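CBS domain-containing protein CBSX2 (Arabidopsis thaliana, PDB 3SL7) is a chloroplast protein built around a pair of CBS domains that probably modulates plant development by regulating the thioredoxin system. Local coordinates at residues H17-K20 and P21-V25; P41-D44 and D45-L49. One frame throughout, in Å; residues are numbered along the deposited sequence.

Interaction 1: H17-K20 and P21-V25; sequences HVVK and PSTSV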
ATOM      1  N   HIS A  17      -1.835  12.542   0.180  1.00 31.17           N
ATOM      2  CA  HIS A  17      -0.829  12.838  -0.823  1.00 38.62           C
ATOM      3  C   HIS A  17      -1.572  13.144  -2.108  1.00 42.09           C
ATOM      4  O   HIS A  17      -2.243  12.277  -2.667  1.00 51.44           O
ATOM      5  CB  HIS A  17       0.103  11.643  -0.973  1.00 32.35           C
ATOM      6  CG  HIS A  17       0.506  11.050   0.339  1.00 50.32           C
ATOM      7  ND1 HIS A  17       1.275  11.735   1.259  1.00 37.16           N
ATOM      8  CD2 HIS A  17       0.213   9.858   0.908  1.00 45.14           C
ATOM      9  CE1 HIS A  17       1.459  10.978   2.325  1.00 46.29           C
ATOM     10  NE2 HIS A  17       0.822   9.833   2.139  1.00 43.19           N
ATOM     11  N   VAL A  18      -1.488  14.393  -2.552  1.00 27.79           N
ATOM     12  CA  VAL A  18      -2.291  14.841  -3.674  1.00 30.67           C
ATOM     13  C   VAL A  18      -1.403  15.234  -4.833  1.00 36.62           C
ATOM     14  O   VAL A  18      -0.240  15.585  -4.641  1.00 29.39           O
ATOM     15  CB  VAL A  18      -3.159  16.058  -3.309  1.00 24.56           C
ATOM     16  CG1 VAL A  18      -4.136  15.709  -2.170  1.00 38.60           C
ATOM     17  CG2 VAL A  18      -2.285  17.229  -2.918  1.00 28.76           C
ATOM     18  N   VAL A  19      -1.958  15.149  -6.037  1.00 25.76           N
ATOM     19  CA  VAL A  19      -1.341  15.751  -7.219  1.00 31.01           C
ATOM     20  C   VAL A  19      -2.403  16.574  -7.931  1.00 34.11           C
ATOM     21  O   VAL A  19      -3.570  16.565  -7.535  1.00 34.07           O
ATOM     22  CB  VAL A  19      -0.786  14.683  -8.177  1.00 24.96           C
ATOM     23  CG1 VAL A  19       0.384  13.946  -7.523  1.00 24.58           C
ATOM     24  CG2 VAL A  19      -1.890  13.697  -8.559  1.00 23.09           C
ATOM     25  N   LYS A  20      -2.001  17.286  -8.976  1.00 26.99           N
ATOM     26  CA  LYS A  20      -2.935  18.050  -9.781  1.00 32.83           C
ATOM     27  C   LYS A  20      -2.953  17.498 -11.198  1.00 31.79           C
ATOM     28  O   LYS A  20      -2.087  16.718 -11.557  1.00 30.99           O
ATOM     29  CB  LYS A  20      -2.533  19.518  -9.783  1.00 38.28           C
ATOM     30  CG  LYS A  20      -2.373  20.095  -8.390  1.00 40.61           C
ATOM     31  CD  LYS A  20      -2.112  21.584  -8.458  1.00 44.30           C
ATOM     32  CE  LYS A  20      -1.970  22.185  -7.074  1.00 56.00           C
ATOM     33  NZ  LYS A  20      -1.659  23.640  -7.157  1.00 61.33           N
ATOM     34  N   PRO A  21      -3.954  17.884 -12.001  1.00 26.43           N
ATOM     35  CA  PRO A  21      -4.004  17.373 -13.370  1.00 28.98           C
ATOM     36  C   PRO A  21      -2.742  17.773 -14.139  1.00 37.93           C
ATOM     37  O   PRO A  21      -2.348  17.093 -15.080  1.00 32.95           O
ATOM     38  CB  PRO A  21      -5.225  18.065 -13.953  1.00 27.21           C
ATOM     39  CG  PRO A  21      -6.129  18.292 -12.720  1.00 27.92           C
ATOM     40  CD  PRO A  21      -5.145  18.675 -11.652  1.00 28.98           C
ATOM     41  N   SER A  22      -2.100  18.854 -13.712  1.00 34.40           N
ATOM     42  CA  SER A  22      -0.900  19.353 -14.385  1.00 41.34           C
ATOM     43  C   SER A  22       0.386  18.700 -13.880  1.00 37.37           C
ATOM     44  O   SER A  22       1.463  18.914 -14.431  1.00 36.82           O
ATOM     45  CB  SER A  22      -0.807  20.871 -14.225  1.00 45.38           C
ATOM     46  OG  SER A  22      -0.622  21.233 -12.868  1.00 44.36           O
ATOM     47  N   THR A  23       0.281  17.911 -12.826  1.00 26.09           N
ATOM     48  CA  THR A  23       1.452  17.233 -12.281  1.00 31.05           C
ATOM     49  C   THR A  23       1.999  16.290 -13.340  1.00 39.20           C
ATOM     50  O   THR A  23       1.239  15.564 -13.975  1.00 33.13           O
ATOM     51  CB  THR A  23       1.087  16.430 -11.031  1.00 28.38           C
ATOM     52  OG1 THR A  23       0.571  17.326 -10.047  1.00 34.82           O
ATOM     53  CG2 THR A  23       2.304  15.732 -10.475  1.00 29.91           C
ATOM     54  N   SER A  24       3.311  16.300 -13.544  1.00 32.34           N
ATOM     55  CA  SER A  24       3.892  15.408 -14.538  1.00 35.75           C
ATOM     56  C   SER A  24       3.753  13.981 -14.045  1.00 36.77           C
ATOM     57  O   SER A  24       3.701  13.740 -12.840  1.00 31.50           O
ATOM     58  CB  SER A  24       5.354  15.745 -14.805  1.00 40.17           C
ATOM     59  OG  SER A  24       6.158  15.392 -13.700  1.00 37.07           O
ATOM     60  N   VAL A  25       3.672  13.039 -14.976  1.00 35.24           N
ATOM     61  CA  VAL A  25       3.540  11.633 -14.619  1.00 37.05           C
ATOM     62  C   VAL A  25       4.704  11.201 -13.744  1.00 37.31           C
ATOM     63  O   VAL A  25       4.521  10.465 -12.771  1.00 33.46           O
ATOM     64  CB  VAL A  25       3.419  10.750 -15.875  1.00 37.60           C
ATOM     65  CG1 VAL A  25       3.753   9.300 -15.564  1.00 35.89           C
ATOM     66  CG2 VAL A  25       2.016  10.862 -16.437  1.00 30.90           C
TER

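Interaction 2: P41-D44 and D45-L49; sequences PVID and DNWTL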
ATOM      1  N   PRO A  41      -5.326  11.044  -4.815  1.00 29.94           N
ATOM      2  CA  PRO A  41      -6.407  11.937  -5.217  1.00 28.71           C
ATOM      3  C   PRO A  41      -5.819  13.072  -6.029  1.00 34.44           C
ATOM      4  O   PRO A  41      -4.695  13.511  -5.772  1.00 25.79           O
ATOM      5  CB  PRO A  41      -6.952  12.464  -3.875  1.00 29.51           C
ATOM      6  CG  PRO A  41      -5.854  12.273  -2.902  1.00 36.29           C
ATOM      7  CD  PRO A  41      -5.075  11.077  -3.361  1.00 31.20           C
ATOM      8  N   VAL A  42      -6.564  13.532  -7.022  1.00 27.54           N
ATOM      9  CA  VAL A  42      -6.141  14.674  -7.809  1.00 24.88           C
ATOM     10  C   VAL A  42      -7.017  15.866  -7.459  1.00 28.89           C
ATOM     11  O   VAL A  42      -8.245  15.772  -7.502  1.00 27.50           O
ATOM     12  CB  VAL A  42      -6.252  14.370  -9.314  1.00 22.00           C
ATOM     13  CG1 VAL A  42      -5.552  15.453 -10.140  1.00 20.72           C
ATOM     14  CG2 VAL A  42      -5.638  12.974  -9.618  1.00 28.02           C
ATOM     15  N   ILE A  43      -6.389  16.978  -7.100  1.00 26.23           N
ATOM     16  CA  ILE A  43      -7.108  18.202  -6.786  1.00 33.27           C
ATOM     17  C   ILE A  43      -6.725  19.300  -7.766  1.00 41.81           C
ATOM     18  O   ILE A  43      -5.748  19.157  -8.507  1.00 35.61           O
ATOM     19  CB  ILE A  43      -6.758  18.701  -5.373  1.00 32.36           C
ATOM     20  CG1 ILE A  43      -5.238  18.873  -5.243  1.00 33.22           C
ATOM     21  CG2 ILE A  43      -7.271  17.729  -4.334  1.00 27.88           C
ATOM     22  CD1 ILE A  43      -4.817  19.708  -4.054  1.00 33.37           C
ATOM     23  N   ASP A  44      -7.492  20.390  -7.782  1.00 29.78           N
ATOM     24  CA  ASP A  44      -7.058  21.575  -8.497  1.00 35.49           C
ATOM     25  C   ASP A  44      -6.408  22.525  -7.515  1.00 35.89           C
ATOM     26  O   ASP A  44      -6.235  22.195  -6.338  1.00 38.66           O
ATOM     27  CB  ASP A  44      -8.198  22.248  -9.265  1.00 36.67           C
ATOM     28  CG  ASP A  44      -9.267  22.836  -8.357  1.00 45.82           C
ATOM     29  OD1 ASP A  44      -9.042  22.947  -7.129  1.00 36.92           O
ATOM     30  OD2 ASP A  44     -10.340  23.212  -8.885  1.00 34.63           O
ATOM     31  N   ASP A  45      -6.059  23.711  -7.995  1.00 39.49           N
ATOM     32  CA  ASP A  45      -5.330  24.685  -7.193  1.00 46.08           C
ATOM     33  C   ASP A  45      -6.047  25.071  -5.889  1.00 56.10           C
ATOM     34  O   ASP A  45      -5.410  25.518  -4.933  1.00 62.77           O
ATOM     35  CB  ASP A  45      -5.001  25.926  -8.040  1.00 50.63           C
ATOM     36  CG  ASP A  45      -4.003  25.628  -9.160  1.00 68.45           C
ATOM     37  OD1 ASP A  45      -3.257  24.629  -9.054  1.00 61.46           O
ATOM     38  OD2 ASP A  45      -3.957  26.401 -10.142  1.00 56.28           O
ATOM     39  N   ASN A  46      -7.364  24.885  -5.843  1.00 33.99           N
ATOM     40  CA  ASN A  46      -8.154  25.262  -4.670  1.00 54.15           C
ATOM     41  C   ASN A  46      -8.576  24.070  -3.811  1.00 51.88           C
ATOM     42  O   ASN A  46      -9.467  24.181  -2.974  1.00 39.31           O
ATOM     43  CB  ASN A  46      -9.396  26.069  -5.073  1.00 61.80           C
ATOM     44  CG  ASN A  46      -9.056  27.279  -5.915  1.00 62.83           C
ATOM     45  OD1 ASN A  46      -9.591  27.449  -7.010  1.00 66.76           O
ATOM     46  ND2 ASN A  46      -8.161  28.126  -5.413  1.00 54.69           N
ATOM     47  N   TRP A  47      -7.934  22.929  -4.030  1.00 35.41           N
ATOM     48  CA  TRP A  47      -8.208  21.723  -3.259  1.00 29.81           C
ATOM     49  C   TRP A  47      -9.552  21.085  -3.573  1.00 28.21           C
ATOM     50  O   TRP A  47      -9.992  20.185  -2.868  1.00 32.42           O
ATOM     51  CB  TRP A  47      -8.048  21.979  -1.754  1.00 44.46           C
ATOM     52  CG  TRP A  47      -6.655  21.721  -1.355  1.00 46.64           C
ATOM     53  CD1 TRP A  47      -5.585  22.544  -1.541  1.00 51.64           C
ATOM     54  CD2 TRP A  47      -6.148  20.526  -0.767  1.00 41.89           C
ATOM     55  NE1 TRP A  47      -4.441  21.939  -1.082  1.00 51.72           N
ATOM     56  CE2 TRP A  47      -4.760  20.697  -0.603  1.00 51.85           C
ATOM     57  CE3 TRP A  47      -6.734  19.330  -0.349  1.00 29.36           C
ATOM     58  CZ2 TRP A  47      -3.948  19.720  -0.037  1.00 46.55           C
ATOM     59  CZ3 TRP A  47      -5.925  18.355   0.204  1.00 45.75           C
ATOM     60  CH2 TRP A  47      -4.547  18.558   0.357  1.00 52.44           C
ATOM     61  N   THR A  48     -10.186  21.536  -4.649  1.00 30.32           N
ATOM     62  CA  THR A  48     -11.350  20.831  -5.165  1.00 34.33           C
ATOM     63  C   THR A  48     -10.902  19.479  -5.697  1.00 36.00           C
ATOM     64  O   THR A  48      -9.939  19.393  -6.474  1.00 32.61           O
ATOM     65  CB  THR A  48     -12.037  21.618  -6.279  1.00 36.82           C
ATOM     66  OG1 THR A  48     -12.382  22.916  -5.782  1.00 40.14           O
ATOM     67  CG2 THR A  48     -13.301  20.895  -6.734  1.00 32.55           C
ATOM     68  N   LEU A  49     -11.583  18.422  -5.267  1.00 25.73           N
ATOM     69  CA  LEU A  49     -11.269  17.074  -5.727  1.00 32.76           C
ATOM     70  C   LEU A  49     -11.732  16.968  -7.172  1.00 36.74           C
ATOM     71  O   LEU A  49     -12.903  17.193  -7.466  1.00 28.02           O
ATOM     72  CB  LEU A  49     -11.991  16.056  -4.844  1.00 23.88           C
ATOM     73  CG  LEU A  49     -11.714  14.551  -4.920  1.00 32.74           C
ATOM     74  CD1 LEU A  49     -12.548  13.912  -5.982  1.00 39.77           C
ATOM     75  CD2 LEU A  49     -10.239  14.273  -5.135  1.00 18.49           C
TER
HETATM   76  O   HOH W   1     -11.771  24.853  -7.304  1.00 37.86           O

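Interaction 1: H17-K20 and P21-V25
T23 folds back on K20, and two hydrogen bonds between these residues close the turn. In the first, the hydroxyl of T23 takes the backbone N-H of K20, with K20 N 2.8 Å from T23 OG1 and a nearly straight N-H...O angle of 166°. The T23 side chain is turned to suit this bond: OG1 lies beside the residue's own backbone N (chi1 -60°) and faces back to K20, while CG2 points to V19. The second bond is the closing bond of a type I beta turn from K20 to T23, where T23 N lies 2.9 Å from K20 O, with an N-H...O angle of 155°.

Van der Waals contact adds to this on the V19 side. V19 and T23 cross at about a right angle, and their methyl groups make the apolar part of the contact, V19 CG1 lying 3.9 Å from T23 CG2. V19 CB also comes within 3.5 Å of T23 OG1. The hydroxyl is thus bonded to K20 while its flank rests on V19. A valine in place of T23 has no hydroxyl, which would probably leave the N-H of K20 without this acceptor and the turn without its side-chain bond.

The bend leads directly into helix 25-35, where S24 is the N-cap and its OG accepts from D27 N. Upstream, the backbone of V19 bonds to P41 and I43 of strand 39-43; V19 also packs on L31, and T23 lies against V100 at the start of helix 100-103.

Interaction 2: P41-D44 and D45-L49
With chi1 at 66°, the carboxylate of D44 is placed between its own backbone N and carbonyl carbon, a rotation that puts OD1 where the N-H groups of N46 and T48 can meet it. CG1 of I43 takes the same position (chi1 55°), and the chain extends from it to lay CD1 against a face of the W47 indole. D44 OD1 is gripped by both backbone N-H groups, at 2.9 Å from N46 N and 3.1 Å from T48 N. Both donors lie well out of the carboxylate plane, one on each face, which limits the rotation of the group; this pair of donors would probably favour its negative charge. The water that donates to D44 OD2, 2.7 Å away, is also hydrogen-bonded to T48 OG1 and donates weakly to N46 OD1.

Backbone bonds hold the same loop from within. W47 N reaches D44 O at 3.0 Å, completing a type I turn, and D44 N gives its hydrogen to T48 O, 2.9 Å away. On the apolar side, I43 CD1 makes a CH-pi contact over the five-membered ring of W47, 3.5 Å from its centroid and only 8° off the ring normal. The indole also packs on L141 and has a cation-pi partner in R13. Where the two strands come together, L49 CD2 touches P41 CB at 4.0 Å.

I43 and L49 form an antiparallel non-hydrogen-bonded pair, and W47 adopts a left-handed helical backbone. This is the pattern of a beta hairpin with a type I turn and G1 bulge, its turn reinforced by an Asx turn at D44. It connects strands 39-43 and 49-54 of the first CBS domain.

Both contacts belong to the first CBS domain and follow one another along the chain: interaction 1 bends the segment ahead of helix 25-35, and interaction 2, reached after that helix, forms the hairpin between strands 39-43 and 49-54. Their centres are 9 Å apart, and they touch directly. V19 O lies 2.9 Å from I43 N in a probable hydrogen bond, so the segment of interaction 1 runs beside the strand that leads into the hairpin. K20 NZ forms a 2.7 Å salt bridge with D45 OD1. The salt bridge ties the two turns together, and the backbone bond joins the segments leading into them, on the same side of the chain's centre.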